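Local structure of Lmo0135 protein (Listeria monocytogenes EGD-e, 5ISU) at residues G188-L193 / T210-K215. The protein is the substrate-binding protein (CtaP) of an ABC transporter and probably takes part in peptide uptake. Residues are numbered along the deposited sequence; the frame is centred on the assembly and turned at random.
Sequences GEYVSL and TFRITK
Val191 and Phe211 form the hydrogen-bonded pair at the middle of this antiparallel ladder. Phe211 N reaches Val191 O at 2.7 Å, the donor lying in the carbonyl plane; Val191 N returns a bond to Phe211 O at 3.0 Å. Each of these oxygens also receives a CA-H...O contact, Thr210 CA lying 3.3 Å from Val191 O and Tyr190 CA approaching Phe211 O. Two residues further along, Ile213 N donates to Glu189 O at 3.1 Å, nearly straight at hydrogen (170°) but well above the carbonyl plane. The Arg212 chain is bent at CD (chi2 59°) and at NE (chi3 64°), and its NH1 lies 3.4 Å from the same Glu189 O; the guanidinium has Tyr190 CB over one face. The phenol hydroxyl of Tyr190 is satisfied by Glu184 of strand 180-186. On the sheet face carrying Val191 and Phe211, Leu193 CD1 meets the in-plane edge of the Phe211 ring, 3.6 Å from CE2. Ile213 CD1 packs against the Gly188-Glu189 peptide, where Glu189 and Tyr190 together oppose a single residue of strand 180-186 in a classic beta bulge. Strands 190-195 and 208-213 are thus the central antiparallel pair of a four-stranded mixed sheet, with Val191, Leu193 and Phe211 packed under helix 39-48, within a family 5 solute-binding protein.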
ATOM      1  N   GLY A 188       1.478  23.750  -5.525  1.00 64.88           N
ATOM      2  CA  GLY A 188       2.169  23.890  -4.252  1.00 64.98           C
ATOM      3  C   GLY A 188       1.371  24.511  -3.108  1.00 64.08           C
ATOM      4  O   GLY A 188       1.923  24.733  -2.029  1.00 64.25           O
ATOM      5  N   GLU A 189       0.080  24.777  -3.320  1.00 61.30           N
ATOM      6  CA  GLU A 189      -0.730  25.400  -2.274  1.00 59.17           C
ATOM      7  C   GLU A 189      -1.956  24.583  -1.871  1.00 53.96           C
ATOM      8  O   GLU A 189      -2.118  24.296  -0.684  1.00 54.12           O
ATOM      9  CB  GLU A 189      -1.143  26.816  -2.682  1.00 63.11           C
ATOM     10  CG  GLU A 189       0.026  27.771  -2.906  1.00 67.80           C
ATOM     11  CD  GLU A 189      -0.421  29.210  -3.177  1.00 73.42           C
ATOM     12  OE1 GLU A 189      -1.317  29.721  -2.462  1.00 75.43           O
ATOM     13  OE2 GLU A 189       0.142  29.845  -4.092  1.00 77.28           O
ATOM     14  N   TYR A 190      -2.822  24.230  -2.825  1.00 49.77           N
ATOM     15  CA  TYR A 190      -4.029  23.463  -2.485  1.00 48.28           C
ATOM     16  C   TYR A 190      -4.797  22.919  -3.683  1.00 46.27           C
ATOM     17  O   TYR A 190      -4.592  23.342  -4.821  1.00 44.93           O
ATOM     18  CB  TYR A 190      -5.034  24.317  -1.642  1.00 48.89           C
ATOM     19  CG  TYR A 190      -5.606  25.518  -2.382  1.00 50.78           C
ATOM     20  CD1 TYR A 190      -6.686  25.382  -3.256  1.00 50.67           C
ATOM     21  CD2 TYR A 190      -5.057  26.789  -2.208  1.00 53.95           C
ATOM     22  CE1 TYR A 190      -7.203  26.479  -3.931  1.00 54.19           C
ATOM     23  CE2 TYR A 190      -5.563  27.893  -2.878  1.00 57.04           C
ATOM     24  CZ  TYR A 190      -6.634  27.737  -3.736  1.00 56.49           C
ATOM     25  OH  TYR A 190      -7.105  28.834  -4.399  1.00 59.03           O
ATOM     26  N   VAL A 191      -5.674  21.965  -3.378  1.00 43.79           N
ATOM     27  CA  VAL A 191      -6.630  21.406  -4.333  1.00 45.95           C
ATOM     28  C   VAL A 191      -7.998  21.588  -3.674  1.00 46.02           C
ATOM     29  O   VAL A 191      -8.185  21.117  -2.556  1.00 49.21           O
ATOM     30  CB  VAL A 191      -6.425  19.910  -4.598  1.00 44.55           C
ATOM     31  CG1 VAL A 191      -7.466  19.418  -5.599  1.00 44.71           C
ATOM     32  CG2 VAL A 191      -5.019  19.644  -5.114  1.00 45.85           C
ATOM     33  N   SER A 192      -8.930  22.280  -4.336  1.00 45.48           N
ATOM     34  CA  SER A 192     -10.279  22.496  -3.770  1.00 47.39           C
ATOM     35  C   SER A 192     -11.322  21.687  -4.537  1.00 45.49           C
ATOM     36  O   SER A 192     -11.250  21.559  -5.768  1.00 45.38           O
ATOM     37  CB  SER A 192     -10.664  23.983  -3.759  1.00 49.18           C
ATOM     38  OG  SER A 192     -10.612  24.531  -5.060  1.00 51.28           O
ATOM     39  N   LEU A 193     -12.286  21.150  -3.790  1.00 41.85           N
ATOM     40  CA  LEU A 193     -13.341  20.331  -4.345  1.00 40.59           C
ATOM     41  C   LEU A 193     -14.677  20.734  -3.738  1.00 40.48           C
ATOM     42  O   LEU A 193     -14.714  21.372  -2.680  1.00 43.16           O
ATOM     43  CB  LEU A 193     -13.080  18.871  -3.964  1.00 39.12           C
ATOM     44  CG  LEU A 193     -11.714  18.205  -4.186  1.00 39.89           C
ATOM     45  CD1 LEU A 193     -11.723  16.839  -3.503  1.00 39.67           C
ATOM     46  CD2 LEU A 193     -11.366  18.040  -5.649  1.00 40.38           C
ATOM     47  N   THR A 210     -10.928  20.842   0.912  1.00 46.22           N
ATOM     48  CA  THR A 210      -9.717  21.429   0.391  1.00 48.24           C
ATOM     49  C   THR A 210      -8.565  20.601   0.893  1.00 46.14           C
ATOM     50  O   THR A 210      -8.527  20.260   2.075  1.00 44.10           O
ATOM     51  CB  THR A 210      -9.533  22.874   0.905  1.00 52.33           C
ATOM     52  OG1 THR A 210     -10.660  23.665   0.531  1.00 55.01           O
ATOM     53  CG2 THR A 210      -8.251  23.522   0.338  1.00 55.55           C
ATOM     54  N   PHE A 211      -7.657  20.232  -0.007  1.00 44.16           N
ATOM     55  CA  PHE A 211      -6.443  19.512   0.382  1.00 43.82           C
ATOM     56  C   PHE A 211      -5.357  20.560   0.448  1.00 44.68           C
ATOM     57  O   PHE A 211      -4.973  21.104  -0.585  1.00 44.47           O
ATOM     58  CB  PHE A 211      -6.082  18.408  -0.611  1.00 42.33           C
ATOM     59  CG  PHE A 211      -7.003  17.223  -0.542  1.00 41.24           C
ATOM     60  CD1 PHE A 211      -6.733  16.169   0.327  1.00 40.94           C
ATOM     61  CD2 PHE A 211      -8.147  17.169  -1.317  1.00 40.69           C
ATOM     62  CE1 PHE A 211      -7.574  15.077   0.406  1.00 40.25           C
ATOM     63  CE2 PHE A 211      -9.010  16.083  -1.231  1.00 38.75           C
ATOM     64  CZ  PHE A 211      -8.716  15.033  -0.383  1.00 39.79           C
ATOM     65  N   ARG A 212      -4.898  20.848   1.671  1.00 44.75           N
ATOM     66  CA  ARG A 212      -3.864  21.866   1.941  1.00 48.08           C
ATOM     67  C   ARG A 212      -2.456  21.272   1.982  1.00 47.29           C
ATOM     68  O   ARG A 212      -2.159  20.428   2.811  1.00 48.62           O
ATOM     69  CB  ARG A 212      -4.181  22.556   3.274  1.00 49.35           C
ATOM     70  CG  ARG A 212      -3.148  23.533   3.813  1.00 52.74           C
ATOM     71  CD  ARG A 212      -2.862  24.687   2.876  1.00 57.04           C
ATOM     72  NE  ARG A 212      -4.018  25.556   2.650  1.00 58.24           N
ATOM     73  CZ  ARG A 212      -3.997  26.635   1.864  1.00 62.82           C
ATOM     74  NH1 ARG A 212      -2.880  26.994   1.220  1.00 62.02           N
ATOM     75  NH2 ARG A 212      -5.102  27.364   1.710  1.00 64.19           N
ATOM     76  N   ILE A 213      -1.581  21.776   1.127  1.00 50.86           N
ATOM     77  CA  ILE A 213      -0.217  21.274   1.011  1.00 52.57           C
ATOM     78  C   ILE A 213       0.764  21.954   1.980  1.00 55.00           C
ATOM     79  O   ILE A 213       1.164  23.071   1.740  1.00 53.17           O
ATOM     80  CB  ILE A 213       0.284  21.466  -0.445  1.00 53.06           C
ATOM     81  CG1 ILE A 213      -0.683  20.801  -1.429  1.00 51.59           C
ATOM     82  CG2 ILE A 213       1.695  20.905  -0.606  1.00 52.38           C
ATOM     83  CD1 ILE A 213      -0.333  21.005  -2.887  1.00 54.20           C
ATOM     84  N   THR A 214       1.144  21.270   3.065  1.00 58.82           N
ATOM     85  CA  THR A 214       2.119  21.808   4.036  1.00 65.79           C
ATOM     86  C   THR A 214       3.085  20.688   4.448  1.00 70.33           C
ATOM     87  O   THR A 214       2.694  19.706   5.108  1.00 69.54           O
ATOM     88  CB  THR A 214       1.466  22.453   5.291  1.00 69.73           C
ATOM     89  OG1 THR A 214       0.449  23.386   4.894  1.00 73.18           O
ATOM     90  CG2 THR A 214       2.529  23.203   6.158  1.00 69.11           C
ATOM     91  N   LYS A 215       4.347  20.885   4.061  1.00 72.80           N
ATOM     92  CA  LYS A 215       5.454  19.950   4.273  1.00 72.99           C
ATOM     93  C   LYS A 215       5.957  19.886   5.730  1.00 70.40           C
ATOM     94  O   LYS A 215       5.976  18.813   6.336  1.00 69.69           O
ATOM     95  CB  LYS A 215       6.587  20.383   3.333  1.00 80.46           C
ATOM     96  CG  LYS A 215       7.748  19.420   3.157  1.00 88.29           C
ATOM     97  CD  LYS A 215       8.648  19.929   2.031  1.00 92.41           C
ATOM     98  CE  LYS A 215       9.814  19.003   1.744  1.00 95.23           C
ATOM     99  NZ  LYS A 215      10.766  18.925   2.881  1.00 97.55           N
TER